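Local coordinates for protein alpha-1,3-glucanase (Bacillus circulans, PDB 5ZRU) that hydrolyses alpha-1,3-glucan as a glycoside hydrolase of family GH87, this chain being the catalytic unit of a longer, multidomain enzyme, at residues 267-273 with 299-305; 322-328 with 352-358; 332-336 with 358-362; 377-381 with 394-399. One frame throughout, in Å; residues are numbered along the deposited sequence.

Contact 1: 267-273 with 299-305; sequences GGISFRV and KGFMDNF
The shortest polar contact is S270 OG donating to D303 OD2 at 2.5 Å. R272 NH1 donates to N304 OD1 (2.9 Å), while its NH2 stays 3.7 Å from D303 OD2, a long salt bridge with the oxygen over the guanidinium face; water 1 joins R272 NH1 (3.0 Å) to D303 OD1 (2.7 Å). The backbones that carry these groups run parallel, I269 beside F301, S270 beside M302 and R272 beside N304. The ladder comprises I269 N to G300 O (2.9 Å), a weak M302 N to I269 O (2.8 Å), F271 N to M302 O (2.9 Å), N304 N to F271 O (2.8 Å) and V273 N to N304 O (3.2 Å). D303, at positive phi (82/-119), turns a corner. F271 (m), CB pointing sideways, directs its ring edge at the face of F305 (m), centroids 5.2 Å apart and planes at 73°, and meets F301 rim to rim. These in-register parallel strands with their aromatic cluster belong to adjacent coils of a right-handed beta-helix, the pectate-lyase-like fold.

Contact 2: 322-328 with 352-358; sequences GFWVGDY and DGVNFAQ. With CA (calcium ion), chain J.
This is a parallel strand pairing between successive coils of the beta-helix, with strand 323-325 lying alongside 354-357, axes 4.8 Å apart and 4° from parallel. F323 pairs with V354, W324 with N355 and V325 with F356. The ladder begins with G322 N to D352 O (3.1 Å) and continues through F323 N to G353 O (2.9 Å), N355 N to F323 O (3.1 Å), V325 N to N355 O (2.9 Å) and A357 N to V325 O (2.9 Å). G322 sits where a CB would clash with G353 O. On the inner face F323 CD1 meets V354 CG2 and V325 CG2 meets F356 CD1, both at 3.8 Å. On the opposite face the t rotamer of W324 lays its six-membered ring over N355 CB, a CH-pi contact of 3.8 Å to the centroid, and W324 NE1 donates to Y328 OH (2.8 Å). Past the strands, Q358 (55/41) sends NE2 to D327 O (2.9 Å), with its OE1 held by S383; water 2 links D327 N (2.9 Å) to Q358 O (2.6 Å). N355 ND2 donates to D352 OD2 (3.0 Å), and D352 binds calcium through OD1 (2.3 Å) and OD2 (2.7 Å), with four waters and D375 also coordinating. Inward, then, packing is apolar; outward, a CH-pi contact adjoins polar groups, among them an asparagine whose amide bonds to a bidentate calcium ligand, consistent with orienting it.

Contact 3: 332-336 with 358-362; sequences PAIIA and QGTSN
Two loops that leave consecutive parallel strands of the beta-helix meet here, joined by two water bridges and one direct hydrogen bond. Neither 332-336 nor 358-362 is regular; their touching parts run 38° apart, and the closest CA pair is A336 with T360 at 5.0 Å. Q358 opens the second loop in a left-handed conformation (55/41). Its O accepts from water 2 (2.6 Å), which also donates to I334 O (2.6 Å), and the same Q358 O lies 3.5 Å from I335 CG2. G359 follows, also at positive phi (81/6), which favours glycine; a CB there would crowd I335 CG2, whereas the existing G359 O touches I335 CD1 at 3.4 Å, with I335 in the p rotamer. T360 directs its CB away, yet OG1 accepts from water 7 (2.6 Å), which in turn accepts from A336 N (2.8 Å); the stronger partner of this hydroxyl is A357 O. T360 CA also makes a CA-H...O contact of 3.5 Å with A336 O. S361 supplies the direct bond, its N donating to the same A336 O at 3.1 Å with an N-H...O angle of 162°, while S361 OG (chi1 m) turns back within its own loop to donate to G359 O at 2.8 Å.

Contact 4: 377-381 with 394-399; sequences GLAVW and NTFSYN
Apolar contact dominates, centred on F396. Its m rotamer lays the ring against L378, whose CB stands 3.5 Å from the ring centroid and 8° off the normal, a CH-pi contact over the face. V380 CG2 approaches F396 CZ at 3.8 Å. Strand 378-381 runs at 169° to strand 395-397, both extended, their axes 8.6 Å apart at closest, too far for a backbone ladder: L378 and F396 CA atoms are 7.2 Å apart, V380 and N394 7.6 Å. These strands belong to different parallel sheets of the beta-helix, so the side chains of L378, V380 and F396 point across its interior. Polar groups border this core. A379 O lies near the F396 ring plane, 3.6 Å from F396 CZ. V380 CG1 (chi1 t) touches N394 ND2 at 3.6 Å, and L378 CD1 (L378 m, t) touches N399 ND2 at 3.6 Å. Both amides bond to the adjoining coil, N394 ND2 to T360 O and N399 ND2 to V365 O, with N399 OD1 accepting from S368 N.

The four contacts build a beta-helix in two directions. Contacts 1 and 2 lie in one parallel sheet with centres 9 Å apart, joined by F301 O to W324 N (2.9 Å); contact 2 continues into strand 378-381 of contact 4 through V354 O to A379 N (2.8 Å). Contact 3 carries the pairing on into the following loops: it shares Q358 and water 2 with contact 2, D327 OD2 accepts from I334 N (3.0 Å), and T360 O reaches N394 ND2 of contact 4 (2.9 Å). Contact 4 alone crosses to another sheet. The calcium bound by D352 is about 6 Å from the side chain of A379 and about 9 Å from that of K299.

Contact 1: 267-273 with 299-305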
loop_
_atom_site.group_PDB
_atom_site.type_symbol
_atom_site.label_atom_id
_atom_site.label_comp_id
_atom_site.label_asym_id
_atom_site.label_seq_id
_atom_site.Cartn_x
_atom_site.Cartn_y
_atom_site.Cartn_z
ATOM N N GLY A 267 2.787 2.446 -19.408
ATOM C CA GLY A 267 2.304 3.501 -18.536
ATOM C C GLY A 267 3.217 3.631 -17.337
ATOM O O GLY A 267 4.188 2.886 -17.182
ATOM N N GLY A 268 2.884 4.586 -16.471
ATOM C CA GLY A 268 3.760 4.922 -15.366
ATOM C C GLY A 268 4.885 5.842 -15.810
ATOM O O GLY A 268 5.021 6.198 -16.985
ATOM N N ILE A 269 5.699 6.245 -14.838
ATOM C CA ILE A 269 6.779 7.208 -15.053
ATOM C C ILE A 269 8.122 6.522 -14.851
ATOM O O ILE A 269 8.353 5.889 -13.812
ATOM C CB ILE A 269 6.640 8.417 -14.110
ATOM C CG1 ILE A 269 5.410 9.240 -14.503
ATOM C CG2 ILE A 269 7.900 9.280 -14.159
ATOM C CD1 ILE A 269 5.141 10.445 -13.555
ATOM N N SER A 270 9.018 6.663 -15.830
ATOM C CA SER A 270 10.380 6.161 -15.710
ATOM C C SER A 270 11.310 7.356 -15.581
ATOM O O SER A 270 11.419 8.158 -16.514
ATOM C CB SER A 270 10.775 5.303 -16.918
ATOM O OG SER A 270 12.187 5.096 -16.957
ATOM N N PHE A 271 11.970 7.478 -14.427
ATOM C CA PHE A 271 12.949 8.540 -14.201
ATOM C C PHE A 271 14.333 8.089 -14.649
ATOM O O PHE A 271 14.774 6.987 -14.305
ATOM C CB PHE A 271 13.029 8.923 -12.723
ATOM C CG PHE A 271 11.796 9.597 -12.168
ATOM C CD1 PHE A 271 11.330 10.795 -12.695
ATOM C CD2 PHE A 271 11.152 9.060 -11.058
ATOM C CE1 PHE A 271 10.225 11.428 -12.152
ATOM C CE2 PHE A 271 10.043 9.679 -10.510
ATOM C CZ PHE A 271 9.576 10.866 -11.061
ATOM N N ARG A 272 15.028 8.955 -15.383
ATOM C CA ARG A 272 16.447 8.776 -15.705
ATOM C C ARG A 272 17.186 10.013 -15.200
ATOM O O ARG A 272 17.594 10.881 -15.980
ATOM C CB ARG A 272 16.663 8.551 -17.214
ATOM C CG ARG A 272 15.948 7.329 -17.767
ATOM C CD ARG A 272 16.513 6.041 -17.186
ATOM N NE ARG A 272 15.843 4.861 -17.730
ATOM C CZ ARG A 272 16.073 3.615 -17.323
ATOM N NH1 ARG A 272 16.955 3.379 -16.357
ATOM N NH2 ARG A 272 15.417 2.602 -17.881
ATOM N N VAL A 273 17.315 10.100 -13.880
ATOM C CA VAL A 273 17.791 11.288 -13.180
ATOM C C VAL A 273 19.033 10.905 -12.378
ATOM O O VAL A 273 19.030 9.888 -11.674
ATOM C CB VAL A 273 16.697 11.854 -12.253
ATOM C CG1 VAL A 273 17.244 12.977 -11.368
ATOM C CG2 VAL A 273 15.485 12.335 -13.076
ATOM N N LYS A 299 5.020 0.295 -13.177
ATOM C CA LYS A 299 4.909 0.875 -11.849
ATOM C C LYS A 299 4.645 2.374 -11.971
ATOM O O LYS A 299 4.947 2.996 -12.994
ATOM C CB LYS A 299 6.176 0.625 -11.027
ATOM C CG LYS A 299 6.536 -0.846 -10.807
ATOM C CD LYS A 299 7.569 -1.340 -11.831
ATOM C CE LYS A 299 8.084 -2.736 -11.447
ATOM N NZ LYS A 299 9.108 -3.248 -12.405
ATOM N N GLY A 300 4.065 2.955 -10.917
ATOM C CA GLY A 300 3.797 4.388 -10.947
ATOM C C GLY A 300 5.052 5.209 -11.178
ATOM O O GLY A 300 5.079 6.112 -12.023
ATOM N N PHE A 301 6.115 4.891 -10.442
ATOM C CA PHE A 301 7.406 5.561 -10.561
ATOM C C PHE A 301 8.498 4.502 -10.619
ATOM O O PHE A 301 8.509 3.592 -9.786
ATOM C CB PHE A 301 7.659 6.500 -9.371
ATOM C CG PHE A 301 6.616 7.568 -9.195
ATOM C CD1 PHE A 301 6.665 8.737 -9.939
ATOM C CD2 PHE A 301 5.595 7.412 -8.269
ATOM C CE1 PHE A 301 5.710 9.735 -9.760
ATOM C CE2 PHE A 301 4.639 8.406 -8.081
ATOM C CZ PHE A 301 4.694 9.566 -8.833
ATOM N N MET A 302 9.433 4.644 -11.564
ATOM C CA MET A 302 10.398 3.593 -11.875
ATOM C C MET A 302 11.783 4.162 -12.150
ATOM O O MET A 302 11.933 5.322 -12.537
ATOM C CB MET A 302 9.981 2.794 -13.119
ATOM C CG MET A 302 8.693 2.039 -12.993
ATOM S SD MET A 302 8.218 1.321 -14.590
ATOM C CE MET A 302 7.269 2.661 -15.337
ATOM N N ASP A 303 12.790 3.302 -11.939
ATOM C CA ASP A 303 14.168 3.408 -12.440
ATOM C C ASP A 303 15.063 4.324 -11.599
ATOM O O ASP A 303 15.277 4.023 -10.420
ATOM C CB ASP A 303 14.145 3.782 -13.924
ATOM C CG ASP A 303 13.477 2.701 -14.753
ATOM O OD1 ASP A 303 13.832 1.515 -14.553
ATOM O OD2 ASP A 303 12.589 3.015 -15.570
ATOM N N ASN A 304 15.615 5.414 -12.161
ATOM C CA ASN A 304 16.755 6.122 -11.550
ATOM C C ASN A 304 16.306 7.395 -10.826
ATOM O O ASN A 304 16.020 8.410 -11.463
ATOM C CB ASN A 304 17.809 6.475 -12.599
ATOM C CG ASN A 304 18.266 5.280 -13.400
ATOM O OD1 ASN A 304 18.215 5.295 -14.629
ATOM N ND2 ASN A 304 18.738 4.249 -12.717
ATOM N N PHE A 305 16.318 7.366 -9.496
ATOM C CA PHE A 305 15.756 8.454 -8.704
ATOM C C PHE A 305 16.809 9.436 -8.180
ATOM O O PHE A 305 16.448 10.411 -7.518
ATOM C CB PHE A 305 14.949 7.891 -7.524
ATOM C CG PHE A 305 13.615 7.257 -7.899
ATOM C CD1 PHE A 305 13.559 6.047 -8.575
ATOM C CD2 PHE A 305 12.416 7.855 -7.513
ATOM C CE1 PHE A 305 12.335 5.449 -8.893
ATOM C CE2 PHE A 305 11.178 7.261 -7.817
ATOM C CZ PHE A 305 11.141 6.057 -8.508
HETATM O O HOH W 1 16.438 0.746 -14.925
#

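Contact 2: 322-328 with 352-358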
loop_
_atom_site.group_PDB
_atom_site.type_symbol
_atom_site.label_atom_id
_atom_site.label_comp_id
_atom_site.label_asym_id
_atom_site.label_seq_id
_atom_site.Cartn_x
_atom_site.Cartn_y
_atom_site.Cartn_z
ATOM N N GLY A 322 3.395 0.825 -6.663
ATOM C CA GLY A 322 3.380 2.276 -6.533
ATOM C C GLY A 322 4.705 2.877 -6.973
ATOM O O GLY A 322 4.755 3.741 -7.859
ATOM N N PHE A 323 5.781 2.415 -6.338
ATOM C CA PHE A 323 7.156 2.813 -6.617
ATOM C C PHE A 323 8.020 1.570 -6.754
ATOM O O PHE A 323 7.958 0.681 -5.903
ATOM C CB PHE A 323 7.762 3.652 -5.465
ATOM C CG PHE A 323 7.169 5.026 -5.313
ATOM C CD1 PHE A 323 5.890 5.197 -4.791
ATOM C CD2 PHE A 323 7.897 6.141 -5.675
ATOM C CE1 PHE A 323 5.354 6.474 -4.628
ATOM C CE2 PHE A 323 7.374 7.411 -5.514
ATOM C CZ PHE A 323 6.109 7.582 -4.994
ATOM N N TRP A 324 8.877 1.529 -7.773
ATOM C CA TRP A 324 9.962 0.543 -7.814
ATOM C C TRP A 324 11.278 1.287 -8.020
ATOM O O TRP A 324 11.595 1.709 -9.137
ATOM C CB TRP A 324 9.746 -0.503 -8.906
ATOM C CG TRP A 324 10.692 -1.650 -8.739
ATOM C CD1 TRP A 324 11.991 -1.728 -9.176
ATOM C CD2 TRP A 324 10.423 -2.874 -8.046
ATOM N NE1 TRP A 324 12.539 -2.942 -8.797
ATOM C CE2 TRP A 324 11.589 -3.663 -8.115
ATOM C CE3 TRP A 324 9.295 -3.390 -7.388
ATOM C CZ2 TRP A 324 11.664 -4.937 -7.536
ATOM C CZ3 TRP A 324 9.373 -4.655 -6.819
ATOM C CH2 TRP A 324 10.545 -5.412 -6.898
ATOM N N VAL A 325 12.037 1.468 -6.942
ATOM C CA VAL A 325 13.257 2.270 -6.980
ATOM C C VAL A 325 14.417 1.323 -7.252
ATOM O O VAL A 325 14.745 0.477 -6.419
ATOM C CB VAL A 325 13.454 3.044 -5.672
ATOM C CG1 VAL A 325 14.639 4.013 -5.784
ATOM C CG2 VAL A 325 12.178 3.805 -5.355
ATOM N N GLY A 326 15.033 1.455 -8.424
ATOM C CA GLY A 326 16.133 0.570 -8.749
ATOM C C GLY A 326 16.614 0.672 -10.177
ATOM O O GLY A 326 15.815 0.765 -11.115
ATOM N N ASP A 327 17.932 0.648 -10.343
ATOM C CA ASP A 327 18.557 0.750 -11.653
ATOM C C ASP A 327 18.788 -0.629 -12.247
ATOM O O ASP A 327 19.399 -1.489 -11.603
ATOM C CB ASP A 327 19.893 1.477 -11.566
ATOM C CG ASP A 327 20.629 1.455 -12.883
ATOM O OD1 ASP A 327 20.023 1.877 -13.895
ATOM O OD2 ASP A 327 21.793 1.008 -12.907
ATOM N N TYR A 328 18.335 -0.818 -13.489
ATOM C CA TYR A 328 18.631 -2.022 -14.255
ATOM C C TYR A 328 19.335 -1.706 -15.565
ATOM O O TYR A 328 19.524 -2.606 -16.391
ATOM C CB TYR A 328 17.343 -2.819 -14.513
ATOM C CG TYR A 328 16.676 -3.175 -13.216
ATOM C CD1 TYR A 328 17.010 -4.345 -12.542
ATOM C CD2 TYR A 328 15.760 -2.309 -12.627
ATOM C CE1 TYR A 328 16.434 -4.658 -11.334
ATOM C CE2 TYR A 328 15.173 -2.613 -11.415
ATOM C CZ TYR A 328 15.506 -3.787 -10.776
ATOM O OH TYR A 328 14.926 -4.091 -9.564
ATOM N N ASP A 352 3.744 -4.527 -4.921
ATOM C CA ASP A 352 4.289 -3.727 -3.820
ATOM C C ASP A 352 3.778 -2.291 -3.848
ATOM O O ASP A 352 3.633 -1.689 -4.913
ATOM C CB ASP A 352 5.821 -3.655 -3.877
ATOM C CG ASP A 352 6.479 -5.011 -3.897
ATOM O OD1 ASP A 352 6.015 -5.867 -4.675
ATOM O OD2 ASP A 352 7.483 -5.190 -3.170
ATOM N N GLY A 353 3.570 -1.715 -2.663
ATOM C CA GLY A 353 3.403 -0.275 -2.589
ATOM C C GLY A 353 4.681 0.462 -2.963
ATOM O O GLY A 353 4.695 1.266 -3.899
ATOM N N VAL A 354 5.768 0.186 -2.245
ATOM C CA VAL A 354 7.083 0.763 -2.522
ATOM C C VAL A 354 8.115 -0.333 -2.325
ATOM O O VAL A 354 8.113 -1.010 -1.290
ATOM C CB VAL A 354 7.437 1.946 -1.595
ATOM C CG1 VAL A 354 8.873 2.471 -1.915
ATOM C CG2 VAL A 354 6.418 3.072 -1.702
ATOM N N ASN A 355 9.009 -0.501 -3.295
ATOM C CA ASN A 355 10.163 -1.368 -3.104
ATOM C C ASN A 355 11.438 -0.573 -3.352
ATOM O O ASN A 355 11.626 -0.012 -4.437
ATOM C CB ASN A 355 10.088 -2.597 -4.014
ATOM C CG ASN A 355 11.031 -3.704 -3.568
ATOM O OD1 ASN A 355 12.227 -3.480 -3.358
ATOM N ND2 ASN A 355 10.489 -4.902 -3.395
ATOM N N PHE A 356 12.296 -0.515 -2.334
ATOM C CA PHE A 356 13.655 0.027 -2.435
ATOM C C PHE A 356 14.586 -1.121 -2.820
ATOM O O PHE A 356 14.999 -1.902 -1.962
ATOM C CB PHE A 356 14.088 0.632 -1.102
ATOM C CG PHE A 356 13.412 1.940 -0.757
ATOM C CD1 PHE A 356 12.778 2.699 -1.732
ATOM C CD2 PHE A 356 13.430 2.415 0.557
ATOM C CE1 PHE A 356 12.163 3.922 -1.400
ATOM C CE2 PHE A 356 12.830 3.634 0.890
ATOM C CZ PHE A 356 12.199 4.389 -0.098
ATOM N N ALA A 357 14.936 -1.226 -4.101
ATOM C CA ALA A 357 15.683 -2.380 -4.598
ATOM C C ALA A 357 17.031 -1.940 -5.166
ATOM O O ALA A 357 17.351 -0.750 -5.220
ATOM C CB ALA A 357 14.871 -3.135 -5.656
ATOM N N GLN A 358 17.836 -2.922 -5.581
ATOM C CA GLN A 358 19.051 -2.641 -6.362
ATOM C C GLN A 358 19.982 -1.657 -5.656
ATOM O O GLN A 358 20.547 -0.753 -6.283
ATOM C CB GLN A 358 18.683 -2.116 -7.754
ATOM C CG GLN A 358 18.220 -3.199 -8.706
ATOM C CD GLN A 358 19.344 -4.157 -9.016
ATOM O OE1 GLN A 358 19.488 -5.197 -8.368
ATOM N NE2 GLN A 358 20.164 -3.805 -10.001
HETATM CA CA CA J . 6.974 -7.792 -3.741
HETATM O O HOH W 2 19.713 1.027 -8.033
HETATM O O HOH W 3 7.384 -9.911 -3.639
HETATM O O HOH W 4 8.768 -7.940 -5.149
HETATM O O HOH W 5 6.654 -8.053 -5.995
HETATM O O HOH W 6 8.056 -7.357 -2.037
#

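Contact 3: 332-336 with 358-362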
loop_
_atom_site.group_PDB
_atom_site.type_symbol
_atom_site.label_atom_id
_atom_site.label_comp_id
_atom_site.label_asym_id
_atom_site.label_seq_id
_atom_site.Cartn_x
_atom_site.Cartn_y
_atom_site.Cartn_z
ATOM N N PRO A 332 28.548 -1.054 -13.643
ATOM C CA PRO A 332 27.790 -1.522 -12.473
ATOM C C PRO A 332 26.580 -0.631 -12.195
ATOM O O PRO A 332 26.547 0.503 -12.673
ATOM C CB PRO A 332 28.807 -1.444 -11.336
ATOM C CG PRO A 332 29.751 -0.373 -11.762
ATOM C CD PRO A 332 29.843 -0.463 -13.263
ATOM N N ALA A 333 25.600 -1.151 -11.460
ATOM C CA ALA A 333 24.350 -0.431 -11.260
ATOM C C ALA A 333 24.577 0.851 -10.472
ATOM O O ALA A 333 25.415 0.907 -9.568
ATOM C CB ALA A 333 23.339 -1.322 -10.533
ATOM N N ILE A 334 23.836 1.899 -10.832
ATOM C CA ILE A 334 23.832 3.114 -10.024
ATOM C C ILE A 334 22.691 2.984 -9.027
ATOM O O ILE A 334 21.853 2.084 -9.158
ATOM C CB ILE A 334 23.706 4.384 -10.886
ATOM C CG1 ILE A 334 22.453 4.343 -11.754
ATOM C CG2 ILE A 334 24.963 4.569 -11.743
ATOM C CD1 ILE A 334 22.210 5.645 -12.508
ATOM N N ILE A 335 22.662 3.843 -8.007
ATOM C CA ILE A 335 21.655 3.725 -6.958
ATOM C C ILE A 335 21.038 5.080 -6.669
ATOM O O ILE A 335 21.662 6.133 -6.858
ATOM C CB ILE A 335 22.214 3.137 -5.642
ATOM C CG1 ILE A 335 23.114 4.149 -4.921
ATOM C CG2 ILE A 335 22.944 1.812 -5.900
ATOM C CD1 ILE A 335 23.449 3.756 -3.481
ATOM N N ALA A 336 19.802 5.035 -6.186
ATOM C CA ALA A 336 19.215 6.162 -5.485
ATOM C C ALA A 336 19.745 6.196 -4.058
ATOM O O ALA A 336 19.836 5.162 -3.386
ATOM C CB ALA A 336 17.691 6.053 -5.471
ATOM N N GLN A 358 17.836 -2.922 -5.581
ATOM C CA GLN A 358 19.051 -2.641 -6.362
ATOM C C GLN A 358 19.982 -1.657 -5.656
ATOM O O GLN A 358 20.547 -0.753 -6.283
ATOM C CB GLN A 358 18.683 -2.116 -7.754
ATOM C CG GLN A 358 18.220 -3.199 -8.706
ATOM C CD GLN A 358 19.344 -4.157 -9.016
ATOM O OE1 GLN A 358 19.488 -5.197 -8.368
ATOM N NE2 GLN A 358 20.164 -3.805 -10.001
ATOM N N GLY A 359 20.133 -1.818 -4.345
ATOM C CA GLY A 359 21.063 -1.011 -3.592
ATOM C C GLY A 359 20.575 0.362 -3.194
ATOM O O GLY A 359 21.373 1.155 -2.682
ATOM N N THR A 360 19.309 0.682 -3.444
ATOM C CA THR A 360 18.711 1.891 -2.891
ATOM C C THR A 360 19.056 1.996 -1.413
ATOM O O THR A 360 18.862 1.040 -0.654
ATOM C CB THR A 360 17.190 1.847 -3.069
ATOM O OG1 THR A 360 16.864 1.750 -4.463
ATOM C CG2 THR A 360 16.556 3.090 -2.466
ATOM N N SER A 361 19.569 3.158 -1.006
ATOM C CA SER A 361 20.135 3.334 0.327
ATOM C C SER A 361 19.729 4.681 0.912
ATOM O O SER A 361 19.371 5.620 0.193
ATOM C CB SER A 361 21.672 3.235 0.308
ATOM O OG SER A 361 22.088 1.934 -0.073
ATOM N N ASN A 362 19.783 4.748 2.248
ATOM C CA ASN A 362 19.565 5.987 2.987
ATOM C C ASN A 362 18.267 6.666 2.583
ATOM O O ASN A 362 18.163 7.892 2.611
ATOM C CB ASN A 362 20.747 6.939 2.803
ATOM C CG ASN A 362 22.018 6.369 3.361
ATOM O OD1 ASN A 362 22.089 6.057 4.546
ATOM N ND2 ASN A 362 23.024 6.203 2.509
HETATM O O HOH W 2 19.713 1.027 -8.033
HETATM O O HOH W 7 18.199 2.769 -6.500
#

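Contact 4: 377-381 with 394-399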
loop_
_atom_site.group_PDB
_atom_site.type_symbol
_atom_site.label_atom_id
_atom_site.label_comp_id
_atom_site.label_asym_id
_atom_site.label_seq_id
_atom_site.Cartn_x
_atom_site.Cartn_y
_atom_site.Cartn_z
ATOM N N GLY A 377 3.719 -4.018 1.356
ATOM C CA GLY A 377 3.353 -2.611 1.311
ATOM C C GLY A 377 4.580 -1.745 1.106
ATOM O O GLY A 377 4.662 -0.964 0.155
ATOM N N LEU A 378 5.553 -1.910 1.995
ATOM C CA LEU A 378 6.839 -1.228 1.919
ATOM C C LEU A 378 7.925 -2.282 2.065
ATOM O O LEU A 378 7.945 -3.015 3.059
ATOM C CB LEU A 378 6.969 -0.167 3.020
ATOM C CG LEU A 378 5.841 0.871 3.128
ATOM C CD1 LEU A 378 6.063 1.739 4.357
ATOM C CD2 LEU A 378 5.752 1.735 1.864
ATOM N N ALA A 379 8.824 -2.359 1.093
ATOM C CA ALA A 379 9.816 -3.424 1.105
ATOM C C ALA A 379 11.192 -2.896 0.733
ATOM O O ALA A 379 11.319 -1.985 -0.090
ATOM C CB ALA A 379 9.437 -4.548 0.130
ATOM N N VAL A 380 12.225 -3.514 1.316
ATOM C CA VAL A 380 13.609 -3.353 0.873
ATOM C C VAL A 380 14.083 -4.704 0.345
ATOM O O VAL A 380 14.360 -5.625 1.123
ATOM C CB VAL A 380 14.534 -2.860 1.994
ATOM C CG1 VAL A 380 15.980 -2.755 1.465
ATOM C CG2 VAL A 380 14.062 -1.534 2.516
ATOM N N TRP A 381 14.192 -4.832 -0.967
ATOM C CA TRP A 381 14.768 -6.032 -1.579
ATOM C C TRP A 381 16.181 -5.672 -2.034
ATOM O O TRP A 381 16.367 -5.002 -3.053
ATOM C CB TRP A 381 13.901 -6.522 -2.734
ATOM C CG TRP A 381 14.513 -7.671 -3.501
ATOM C CD1 TRP A 381 15.494 -8.513 -3.072
ATOM C CD2 TRP A 381 14.191 -8.075 -4.833
ATOM N NE1 TRP A 381 15.807 -9.422 -4.054
ATOM C CE2 TRP A 381 15.017 -9.177 -5.148
ATOM C CE3 TRP A 381 13.282 -7.617 -5.788
ATOM C CZ2 TRP A 381 14.965 -9.822 -6.381
ATOM C CZ3 TRP A 381 13.224 -8.266 -7.013
ATOM C CH2 TRP A 381 14.062 -9.358 -7.298
ATOM N N ASN A 394 17.740 2.147 5.078
ATOM C CA ASN A 394 16.447 2.643 4.623
ATOM C C ASN A 394 15.462 2.702 5.789
ATOM O O ASN A 394 15.587 1.967 6.770
ATOM C CB ASN A 394 15.899 1.770 3.491
ATOM C CG ASN A 394 16.762 1.851 2.240
ATOM O OD1 ASN A 394 17.180 2.937 1.838
ATOM N ND2 ASN A 394 17.045 0.706 1.632
ATOM N N THR A 395 14.487 3.604 5.685
ATOM C CA THR A 395 13.579 3.910 6.787
ATOM C C THR A 395 12.135 3.951 6.303
ATOM O O THR A 395 11.828 4.665 5.345
ATOM C CB THR A 395 13.910 5.264 7.413
ATOM O OG1 THR A 395 15.263 5.257 7.884
ATOM C CG2 THR A 395 12.937 5.576 8.556
ATOM N N PHE A 396 11.253 3.233 6.998
ATOM C CA PHE A 396 9.807 3.247 6.762
ATOM C C PHE A 396 9.154 3.699 8.065
ATOM O O PHE A 396 8.955 2.878 8.966
ATOM C CB PHE A 396 9.272 1.858 6.370
ATOM C CG PHE A 396 9.803 1.317 5.058
ATOM C CD1 PHE A 396 10.016 2.148 3.966
ATOM C CD2 PHE A 396 10.062 -0.043 4.920
ATOM C CE1 PHE A 396 10.501 1.627 2.760
ATOM C CE2 PHE A 396 10.539 -0.568 3.720
ATOM C CZ PHE A 396 10.763 0.261 2.642
ATOM N N SER A 397 8.806 4.982 8.186
ATOM C CA SER A 397 8.341 5.469 9.479
ATOM C C SER A 397 7.117 6.360 9.341
ATOM O O SER A 397 6.940 7.050 8.340
ATOM C CB SER A 397 9.460 6.224 10.226
ATOM O OG SER A 397 10.474 5.301 10.613
ATOM N N TYR A 398 6.277 6.335 10.380
ATOM C CA TYR A 398 5.091 7.195 10.471
ATOM C C TYR A 398 4.122 6.945 9.320
ATOM O O TYR A 398 3.539 7.877 8.768
ATOM C CB TYR A 398 5.477 8.674 10.539
ATOM C CG TYR A 398 6.201 9.021 11.824
ATOM C CD1 TYR A 398 5.493 9.263 12.997
ATOM C CD2 TYR A 398 7.590 9.083 11.864
ATOM C CE1 TYR A 398 6.154 9.573 14.180
ATOM C CE2 TYR A 398 8.257 9.393 13.041
ATOM C CZ TYR A 398 7.536 9.627 14.189
ATOM O OH TYR A 398 8.216 9.934 15.346
ATOM N N ASN A 399 3.916 5.679 8.978
ATOM C CA ASN A 399 2.995 5.307 7.913
ATOM C C ASN A 399 1.814 4.539 8.483
ATOM O O ASN A 399 1.921 3.887 9.524
ATOM C CB ASN A 399 3.693 4.447 6.857
ATOM C CG ASN A 399 4.877 5.149 6.246
ATOM O OD1 ASN A 399 4.724 6.192 5.609
ATOM N ND2 ASN A 399 6.080 4.602 6.465
#